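Local structure of putative mandelate racemase (2OX4) at residues L118-Q132 against A331-Q345. The protein binds magnesium and belongs to the mandelate racemase branch of the enolase superfamily, where it probably acts as a lyase of the dehydratase kind. Numbering follows the deposited sequence.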
ATOM      1  N   LEU C 118     -20.223  25.852 -22.429  1.00 12.18           N
ATOM      2  CA  LEU C 118     -19.430  24.793 -21.778  1.00 12.02           C
ATOM      3  C   LEU C 118     -17.924  24.949 -22.021  1.00 13.56           C
ATOM      4  O   LEU C 118     -17.118  24.118 -21.587  1.00 13.52           O
ATOM      5  CB  LEU C 118     -19.888  23.425 -22.278  1.00 15.61           C
ATOM      6  CG  LEU C 118     -21.344  23.012 -22.052  1.00 11.77           C
ATOM      7  CD1 LEU C 118     -21.616  21.692 -22.798  1.00 13.92           C
ATOM      8  CD2 LEU C 118     -21.631  22.860 -20.554  1.00 17.36           C
ATOM      9  N   GLY C 119     -17.539  26.020 -22.709  1.00 10.39           N
ATOM     10  CA  GLY C 119     -16.119  26.317 -22.901  1.00 10.99           C
ATOM     11  C   GLY C 119     -15.672  26.329 -24.354  1.00 13.23           C
ATOM     12  O   GLY C 119     -14.479  26.455 -24.643  1.00 11.92           O
ATOM     13  N   GLY C 120     -16.628  26.204 -25.273  1.00 12.02           N
ATOM     14  CA  GLY C 120     -16.351  26.425 -26.689  1.00 10.89           C
ATOM     15  C   GLY C 120     -15.973  25.130 -27.392  1.00 14.58           C
ATOM     16  O   GLY C 120     -16.120  24.057 -26.820  1.00 19.71           O
ATOM     17  N   LYS C 121     -15.511  25.228 -28.639  1.00 12.55           N
ATOM     18  CA  LYS C 121     -15.146  24.054 -29.446  1.00  9.04           C
ATOM     19  C   LYS C 121     -13.683  23.694 -29.234  1.00 10.55           C
ATOM     20  O   LYS C 121     -12.842  24.587 -29.124  1.00 12.88           O
ATOM     21  CB  LYS C 121     -15.318  24.373 -30.940  1.00 15.92           C
ATOM     22  CG  LYS C 121     -16.719  24.200 -31.461  1.00 19.96           C
ATOM     23  CD  LYS C 121     -16.760  24.333 -32.979  1.00 21.99           C
ATOM     24  CE  LYS C 121     -18.194  24.364 -33.448  1.00 22.59           C
ATOM     25  NZ  LYS C 121     -18.435  25.533 -34.323  1.00 26.72           N
ATOM     26  N   ASN C 122     -13.374  22.391 -29.243  1.00  6.84           N
ATOM     27  CA  ASN C 122     -11.996  21.929 -29.191  1.00 10.76           C
ATOM     28  C   ASN C 122     -11.561  21.321 -30.524  1.00 10.85           C
ATOM     29  O   ASN C 122     -10.404  20.926 -30.695  1.00 14.27           O
ATOM     30  CB  ASN C 122     -11.831  20.886 -28.081  1.00  7.58           C
ATOM     31  CG  ASN C 122     -11.794  21.514 -26.726  1.00 11.67           C
ATOM     32  OD1 ASN C 122     -10.729  21.696 -26.141  1.00 12.73           O
ATOM     33  ND2 ASN C 122     -12.966  21.887 -26.220  1.00 10.36           N
ATOM     34  N   ARG C 123     -12.515  21.234 -31.448  1.00 12.96           N
ATOM     35  CA  ARG C 123     -12.302  20.629 -32.758  1.00 12.35           C
ATOM     36  C   ARG C 123     -13.488  21.030 -33.636  1.00 12.38           C
ATOM     37  O   ARG C 123     -14.536  21.443 -33.128  1.00 14.31           O
ATOM     38  CB  ARG C 123     -12.222  19.100 -32.647  1.00 12.54           C
ATOM     39  CG  ARG C 123     -13.431  18.445 -31.970  1.00  9.82           C
ATOM     40  CD  ARG C 123     -13.099  17.010 -31.490  1.00 11.94           C
ATOM     41  NE  ARG C 123     -12.071  17.023 -30.445  1.00 12.74           N
ATOM     42  CZ  ARG C 123     -12.301  17.327 -29.172  1.00 14.07           C
ATOM     43  NH1 ARG C 123     -13.539  17.603 -28.760  1.00  9.09           N
ATOM     44  NH2 ARG C 123     -11.294  17.332 -28.306  1.00 11.76           N
ATOM     45  N   GLU C 124     -13.326  20.911 -34.948  1.00 13.65           N
ATOM     46  CA  GLU C 124     -14.362  21.380 -35.872  1.00 14.18           C
ATOM     47  C   GLU C 124     -15.457  20.346 -36.116  1.00 12.99           C
ATOM     48  O   GLU C 124     -16.583  20.701 -36.469  1.00 14.46           O
ATOM     49  CB  GLU C 124     -13.740  21.832 -37.204  1.00 18.92           C
ATOM     50  CG  GLU C 124     -12.966  23.159 -37.106  1.00 26.00           C
ATOM     51  CD  GLU C 124     -13.762  24.282 -36.419  1.00 46.70           C
ATOM     52  OE1 GLU C 124     -14.883  24.610 -36.872  1.00 40.01           O
ATOM     53  OE2 GLU C 124     -13.264  24.846 -35.420  1.00 41.43           O
ATOM     54  N   ASP C 125     -15.119  19.067 -35.947  1.00 13.46           N
ATOM     55  CA  ASP C 125     -16.108  17.992 -36.037  1.00 10.61           C
ATOM     56  C   ASP C 125     -15.663  16.798 -35.183  1.00 13.85           C
ATOM     57  O   ASP C 125     -14.595  16.842 -34.570  1.00 13.88           O
ATOM     58  CB  ASP C 125     -16.394  17.592 -37.506  1.00 13.11           C
ATOM     59  CG  ASP C 125     -15.235  16.845 -38.168  1.00 22.72           C
ATOM     60  OD1 ASP C 125     -15.449  16.273 -39.264  1.00 20.14           O
ATOM     61  OD2 ASP C 125     -14.109  16.825 -37.625  1.00 19.02           O
ATOM     62  N   LEU C 126     -16.478  15.745 -35.153  1.00 10.18           N
ATOM     63  CA  LEU C 126     -16.243  14.603 -34.267  1.00 10.89           C
ATOM     64  C   LEU C 126     -16.211  13.311 -35.075  1.00 11.78           C
ATOM     65  O   LEU C 126     -17.134  13.034 -35.839  1.00 13.51           O
ATOM     66  CB  LEU C 126     -17.369  14.504 -33.226  1.00 11.60           C
ATOM     67  CG  LEU C 126     -17.748  15.720 -32.368  1.00 16.19           C
ATOM     68  CD1 LEU C 126     -19.009  15.397 -31.581  1.00 19.44           C
ATOM     69  CD2 LEU C 126     -16.646  16.113 -31.417  1.00 22.22           C
ATOM     70  N   ARG C 127     -15.159  12.522 -34.880  1.00 12.14           N
ATOM     71  CA  ARG C 127     -15.118  11.147 -35.368  1.00  9.89           C
ATOM     72  C   ARG C 127     -16.247  10.318 -34.762  1.00 11.13           C
ATOM     73  O   ARG C 127     -16.564  10.461 -33.583  1.00 10.95           O
ATOM     74  CB  ARG C 127     -13.773  10.515 -35.034  1.00 12.28           C
ATOM     75  CG  ARG C 127     -13.588   9.151 -35.648  1.00 12.25           C
ATOM     76  CD  ARG C 127     -12.273   8.509 -35.232  1.00 12.68           C
ATOM     77  NE  ARG C 127     -12.081   7.249 -35.939  1.00 13.96           N
ATOM     78  CZ  ARG C 127     -11.273   6.267 -35.542  1.00 17.65           C
ATOM     79  NH1 ARG C 127     -10.555   6.382 -34.426  1.00 13.69           N
ATOM     80  NH2 ARG C 127     -11.188   5.158 -36.264  1.00 11.96           N
ATOM     81  N   VAL C 128     -16.858   9.459 -35.576  1.00 11.24           N
ATOM     82  CA  VAL C 128     -18.008   8.662 -35.148  1.00 12.43           C
ATOM     83  C   VAL C 128     -17.768   7.181 -35.435  1.00 15.23           C
ATOM     84  O   VAL C 128     -17.147   6.831 -36.441  1.00 13.77           O
ATOM     85  CB  VAL C 128     -19.320   9.109 -35.868  1.00 10.34           C
ATOM     86  CG1 VAL C 128     -20.505   8.365 -35.314  1.00 12.64           C
ATOM     87  CG2 VAL C 128     -19.547  10.622 -35.725  1.00 14.62           C
ATOM     88  N   TYR C 129     -18.250   6.310 -34.547  1.00 13.26           N
ATOM     89  CA  TYR C 129     -18.340   4.889 -34.860  1.00 12.14           C
ATOM     90  C   TYR C 129     -19.773   4.389 -34.988  1.00 10.76           C
ATOM     91  O   TYR C 129     -20.689   4.902 -34.336  1.00 11.05           O
ATOM     92  CB  TYR C 129     -17.506   4.021 -33.887  1.00 13.87           C
ATOM     93  CG  TYR C 129     -18.009   3.842 -32.453  1.00 11.44           C
ATOM     94  CD1 TYR C 129     -18.993   2.897 -32.133  1.00 14.61           C
ATOM     95  CD2 TYR C 129     -17.434   4.562 -31.407  1.00 13.42           C
ATOM     96  CE1 TYR C 129     -19.430   2.723 -30.817  1.00  9.27           C
ATOM     97  CE2 TYR C 129     -17.852   4.379 -30.094  1.00  9.85           C
ATOM     98  CZ  TYR C 129     -18.828   3.449 -29.801  1.00 12.83           C
ATOM     99  OH  TYR C 129     -19.218   3.281 -28.494  1.00  9.76           O
ATOM    100  N   ALA C 130     -19.959   3.401 -35.858  1.00 12.88           N
ATOM    101  CA  ALA C 130     -21.237   2.744 -36.032  1.00 12.73           C
ATOM    102  C   ALA C 130     -21.423   1.668 -34.966  1.00 12.67           C
ATOM    103  O   ALA C 130     -20.672   0.690 -34.942  1.00 13.71           O
ATOM    104  CB  ALA C 130     -21.292   2.112 -37.433  1.00 11.55           C
ATOM    105  N   SER C 131     -22.445   1.837 -34.127  1.00 14.12           N
ATOM    106  CA  SER C 131     -22.557   1.091 -32.882  1.00 18.44           C
ATOM    107  C   SER C 131     -23.599  -0.020 -32.896  1.00 20.50           C
ATOM    108  O   SER C 131     -24.757   0.210 -33.274  1.00 21.79           O
ATOM    109  CB  SER C 131     -22.862   2.028 -31.722  1.00 16.13           C
ATOM    110  OG  SER C 131     -22.777   1.323 -30.492  1.00 16.28           O
ATOM    111  N   GLN C 132     -23.175  -1.192 -32.407  1.00 12.46           N
ATOM    112  CA  GLN C 132     -24.024  -2.365 -32.139  1.00 16.90           C
ATOM    113  C   GLN C 132     -24.426  -3.053 -33.447  1.00 17.45           C
ATOM    114  O   GLN C 132     -25.613  -3.214 -33.741  1.00 20.05           O
ATOM    115  CB  GLN C 132     -25.250  -2.038 -31.248  1.00 16.25           C
ATOM    116  CG  GLN C 132     -24.950  -1.201 -29.969  1.00 19.62           C
ATOM    117  CD  GLN C 132     -24.113  -1.929 -28.914  1.00 21.19           C
ATOM    118  OE1 GLN C 132     -23.746  -3.091 -29.078  1.00 22.85           O
ATOM    119  NE2 GLN C 132     -23.830  -1.239 -27.804  1.00 21.98           N
ATOM    120  N   ALA C 331     -21.549  18.398 -25.347  1.00 10.05           N
ATOM    121  CA  ALA C 331     -20.652  17.975 -24.255  1.00 11.65           C
ATOM    122  C   ALA C 331     -19.288  17.556 -24.821  1.00 10.26           C
ATOM    123  O   ALA C 331     -18.245  17.975 -24.331  1.00 10.29           O
ATOM    124  CB  ALA C 331     -21.288  16.822 -23.459  1.00 11.46           C
ATOM    125  N   GLU C 332     -19.312  16.759 -25.883  1.00  8.03           N
ATOM    126  CA  GLU C 332     -18.094  16.211 -26.465  1.00  8.26           C
ATOM    127  C   GLU C 332     -17.233  17.219 -27.205  1.00 12.78           C
ATOM    128  O   GLU C 332     -16.003  17.157 -27.130  1.00 10.72           O
ATOM    129  CB  GLU C 332     -18.422  15.053 -27.389  1.00  8.40           C
ATOM    130  CG  GLU C 332     -18.890  13.806 -26.643  1.00 11.19           C
ATOM    131  CD  GLU C 332     -19.325  12.705 -27.590  1.00 15.72           C
ATOM    132  OE1 GLU C 332     -19.938  13.008 -28.641  1.00 16.93           O
ATOM    133  OE2 GLU C 332     -19.050  11.529 -27.288  1.00 15.71           O
ATOM    134  N   ILE C 333     -17.859  18.141 -27.937  1.00 10.98           N
ATOM    135  CA  ILE C 333     -17.072  19.136 -28.675  1.00 11.93           C
ATOM    136  C   ILE C 333     -16.374  20.106 -27.716  1.00 11.06           C
ATOM    137  O   ILE C 333     -15.342  20.684 -28.055  1.00 11.83           O
ATOM    138  CB  ILE C 333     -17.919  19.890 -29.748  1.00 12.11           C
ATOM    139  CG1 ILE C 333     -17.009  20.412 -30.869  1.00 15.47           C
ATOM    140  CG2 ILE C 333     -18.743  21.011 -29.132  1.00  9.25           C
ATOM    141  CD1 ILE C 333     -17.628  20.321 -32.241  1.00 22.21           C
ATOM    142  N   ALA C 334     -16.925  20.253 -26.508  1.00  8.46           N
ATOM    143  CA  ALA C 334     -16.393  21.211 -25.528  1.00 10.89           C
ATOM    144  C   ALA C 334     -15.257  20.678 -24.640  1.00 10.63           C
ATOM    145  O   ALA C 334     -14.738  21.423 -23.794  1.00 15.17           O
ATOM    146  CB  ALA C 334     -17.511  21.752 -24.649  1.00  7.39           C
ATOM    147  N   ILE C 335     -14.881  19.412 -24.799  1.00  8.89           N
ATOM    148  CA  ILE C 335     -13.807  18.849 -23.950  1.00  9.34           C
ATOM    149  C   ILE C 335     -12.545  18.571 -24.785  1.00 10.63           C
ATOM    150  O   ILE C 335     -12.656  18.170 -25.945  1.00 11.20           O
ATOM    151  CB  ILE C 335     -14.256  17.552 -23.181  1.00  9.32           C
ATOM    152  CG1 ILE C 335     -14.721  16.455 -24.153  1.00 10.48           C
ATOM    153  CG2 ILE C 335     -15.348  17.877 -22.127  1.00 10.81           C
ATOM    154  CD1 ILE C 335     -14.904  15.062 -23.500  1.00 10.61           C
ATOM    155  N   PRO C 336     -11.347  18.795 -24.209  1.00 10.18           N
ATOM    156  CA  PRO C 336     -10.102  18.496 -24.933  1.00 12.23           C
ATOM    157  C   PRO C 336      -9.808  16.999 -25.103  1.00  8.60           C
ATOM    158  O   PRO C 336      -9.190  16.611 -26.106  1.00 11.13           O
ATOM    159  CB  PRO C 336      -9.021  19.179 -24.083  1.00 10.48           C
ATOM    160  CG  PRO C 336      -9.583  19.195 -22.702  1.00 10.50           C
ATOM    161  CD  PRO C 336     -11.076  19.383 -22.883  1.00  9.59           C
ATOM    162  N   ASN C 337     -10.261  16.171 -24.155  1.00  9.62           N
ATOM    163  CA  ASN C 337      -9.914  14.754 -24.129  1.00  9.22           C
ATOM    164  C   ASN C 337     -11.004  13.858 -24.730  1.00 12.75           C
ATOM    165  O   ASN C 337     -11.403  12.862 -24.151  1.00  8.49           O
ATOM    166  CB  ASN C 337      -9.473  14.278 -22.715  1.00  8.25           C
ATOM    167  CG  ASN C 337     -10.528  14.547 -21.613  1.00  8.97           C
ATOM    168  OD1 ASN C 337     -11.283  15.514 -21.683  1.00  9.81           O
ATOM    169  ND2 ASN C 337     -10.550  13.689 -20.574  1.00  8.14           N
ATOM    170  N   PHE C 338     -11.486  14.226 -25.909  1.00 14.75           N
ATOM    171  CA  PHE C 338     -12.501  13.447 -26.616  1.00 12.62           C
ATOM    172  C   PHE C 338     -11.847  12.325 -27.428  1.00 12.56           C
ATOM    173  O   PHE C 338     -10.835  12.551 -28.090  1.00 14.54           O
ATOM    174  CB  PHE C 338     -13.292  14.393 -27.547  1.00 11.75           C
ATOM    175  CG  PHE C 338     -14.157  13.688 -28.567  1.00 12.44           C
ATOM    176  CD1 PHE C 338     -15.359  13.102 -28.191  1.00 13.53           C
ATOM    177  CD2 PHE C 338     -13.780  13.653 -29.908  1.00 11.64           C
ATOM    178  CE1 PHE C 338     -16.176  12.469 -29.139  1.00 13.45           C
ATOM    179  CE2 PHE C 338     -14.579  13.022 -30.861  1.00 12.10           C
ATOM    180  CZ  PHE C 338     -15.777  12.432 -30.475  1.00 10.49           C
ATOM    181  N   CYS C 339     -12.432  11.122 -27.386  1.00  8.64           N
ATOM    182  CA  CYS C 339     -11.929   9.976 -28.155  1.00 11.72           C
ATOM    183  C   CYS C 339     -12.694   9.818 -29.493  1.00 13.06           C
ATOM    184  O   CYS C 339     -12.118   9.951 -30.584  1.00 12.37           O
ATOM    185  CB  CYS C 339     -12.062   8.682 -27.328  1.00 11.49           C
ATOM    186  SG  CYS C 339     -11.560   7.209 -28.236  1.00 17.28           S
ATOM    187  N   ILE C 340     -13.990   9.551 -29.392  1.00 10.52           N
ATOM    188  CA  ILE C 340     -14.817   9.141 -30.547  1.00  9.31           C
ATOM    189  C   ILE C 340     -16.286   9.217 -30.116  1.00 13.20           C
ATOM    190  O   ILE C 340     -16.586   9.192 -28.913  1.00 10.16           O
ATOM    191  CB  ILE C 340     -14.424   7.723 -31.056  1.00  8.16           C
ATOM    192  CG1 ILE C 340     -14.996   7.459 -32.458  1.00  9.14           C
ATOM    193  CG2 ILE C 340     -14.776   6.627 -30.028  1.00 12.07           C
ATOM    194  CD1 ILE C 340     -14.448   6.197 -33.110  1.00 13.23           C
ATOM    195  N   HIS C 341     -17.192   9.370 -31.077  1.00  9.68           N
ATOM    196  CA  HIS C 341     -18.625   9.465 -30.775  1.00  9.50           C
ATOM    197  C   HIS C 341     -19.373   8.182 -31.171  1.00  9.54           C
ATOM    198  O   HIS C 341     -19.175   7.640 -32.260  1.00 12.95           O
ATOM    199  CB  HIS C 341     -19.250  10.684 -31.475  1.00 11.24           C
ATOM    200  CG  HIS C 341     -20.725  10.809 -31.239  1.00 13.95           C
ATOM    201  ND1 HIS C 341     -21.251  11.548 -30.202  1.00 13.63           N
ATOM    202  CD2 HIS C 341     -21.783  10.260 -31.884  1.00  9.98           C
ATOM    203  CE1 HIS C 341     -22.568  11.459 -30.224  1.00 14.09           C
ATOM    204  NE2 HIS C 341     -22.918  10.682 -31.235  1.00 11.37           N
ATOM    205  N   GLU C 342     -20.229   7.701 -30.277  1.00 10.38           N
ATOM    206  CA  GLU C 342     -21.024   6.508 -30.516  1.00 11.61           C
ATOM    207  C   GLU C 342     -22.297   6.881 -31.262  1.00 14.16           C
ATOM    208  O   GLU C 342     -23.107   7.685 -30.770  1.00 13.68           O
ATOM    209  CB  GLU C 342     -21.423   5.866 -29.191  1.00 13.58           C
ATOM    210  CG  GLU C 342     -22.329   4.666 -29.385  1.00 11.67           C
ATOM    211  CD  GLU C 342     -22.671   3.949 -28.091  1.00 23.01           C
ATOM    212  OE1 GLU C 342     -22.639   4.573 -27.001  1.00 16.44           O
ATOM    213  OE2 GLU C 342     -22.988   2.749 -28.179  1.00 14.74           O
ATOM    214  N   HIS C 343     -22.494   6.284 -32.433  1.00 15.14           N
ATOM    215  CA  HIS C 343     -23.762   6.485 -33.133  1.00 14.86           C
ATOM    216  C   HIS C 343     -24.542   5.181 -33.200  1.00 16.78           C
ATOM    217  O   HIS C 343     -24.158   4.251 -33.916  1.00 14.69           O
ATOM    218  CB  HIS C 343     -23.554   7.101 -34.524  1.00 11.59           C
ATOM    219  CG  HIS C 343     -24.833   7.503 -35.191  1.00 15.81           C
ATOM    220  ND1 HIS C 343     -25.730   8.379 -34.613  1.00 22.57           N
ATOM    221  CD2 HIS C 343     -25.376   7.135 -36.378  1.00 18.47           C
ATOM    222  CE1 HIS C 343     -26.767   8.540 -35.420  1.00 23.01           C
ATOM    223  NE2 HIS C 343     -26.584   7.786 -36.488  1.00 13.17           N
ATOM    224  N   HIS C 344     -25.618   5.122 -32.410  1.00 21.52           N
ATOM    225  CA  HIS C 344     -26.301   3.869 -32.111  1.00 23.84           C
ATOM    226  C   HIS C 344     -27.254   3.533 -33.236  1.00 25.69           C
ATOM    227  O   HIS C 344     -27.901   4.426 -33.809  1.00 29.23           O
ATOM    228  CB  HIS C 344     -27.061   3.963 -30.786  1.00 23.06           C
ATOM    229  CG  HIS C 344     -27.355   2.634 -30.161  1.00 32.48           C
ATOM    230  ND1 HIS C 344     -28.253   1.736 -30.700  1.00 35.62           N
ATOM    231  CD2 HIS C 344     -26.885   2.059 -29.026  1.00 26.97           C
ATOM    232  CE1 HIS C 344     -28.319   0.663 -29.931  1.00 41.61           C
ATOM    233  NE2 HIS C 344     -27.500   0.834 -28.908  1.00 45.53           N
ATOM    234  N   GLN C 345     -27.331   2.241 -33.546  1.00 27.07           N
ATOM    235  CA  GLN C 345     -28.226   1.735 -34.590  1.00 28.85           C
ATOM    236  C   GLN C 345     -29.711   2.061 -34.364  1.00 26.67           C
ATOM    237  O   GLN C 345     -30.468   2.222 -35.327  1.00 24.40           O
ATOM    238  CB  GLN C 345     -27.994   0.234 -34.843  1.00 30.89           C
ATOM    239  CG  GLN C 345     -28.427  -0.718 -33.716  1.00 31.41           C
ATOM    240  CD  GLN C 345     -29.910  -1.078 -33.779  1.00 39.59           C
ATOM    241  OE1 GLN C 345     -30.653  -0.846 -32.825  1.00 40.01           O
ATOM    242  NE2 GLN C 345     -30.346  -1.632 -34.910  1.00 25.65           N
TER
HETATM  243  O   HOH W   1     -16.318  21.293 -21.313  1.00 14.73           O
HETATM  244  O   HOH W   2     -10.385   8.387 -32.254  1.00 14.97           O
HETATM  245  O   HOH W   3     -24.795   1.693 -26.842  1.00 29.09           O
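Arg123 reaches from the loop ahead of strand 126-131 to the carbonyl of Ile335, in the turn after helix 322-333. From CB, the chain runs with CG 4.2 Å from Ile333 CG1, then CD and NE both beside Phe338 CD2, the guanidinium and ring planes 38° apart; a bend at chi3 (64°) swings the guanidinium onto the turn. There NH1 and NH2 both donate, end-on and in the guanidinium plane, to Ile335 O, NH2 at 2.9 Å from that oxygen. Asn122 CB and Phe338 CB cover opposite faces of the guanidinium. A leucine in place of Arg123 would probably leave the carbonyl of Ile335 without these two donors and the turn less firmly fixed. Ile333 O accepts from both N and ND2 of Asn122. Leu126 CD2 sits over one face of the Phe338 ring, 4.0 Å from its centroid, a CH-pi contact.

Strands 126-131 and 341-344 pair in parallel, the first and last strands of the barrel, so this ladder closes it. Tyr129 N donates to His341 O at 2.8 Å. The Tyr129 ring lies over Glu342 CA, while its OH is hydrogen-bonded to Gln315 OE1. On the sheet face carrying Val128, His341 ND1 donates almost straight (173°) to Glu332 OE1. Ser131 OG donates to the anti lone pair of Glu342 OE2 over 2.7 Å; the same oxygen takes a water that Gln132 NE2 also holds, and a salt bridge from Lys166. These three partners would probably fix the carboxylate's rotation, with Gln132 and Tyr129 close to the magnesium ligands Glu215 and Glu241.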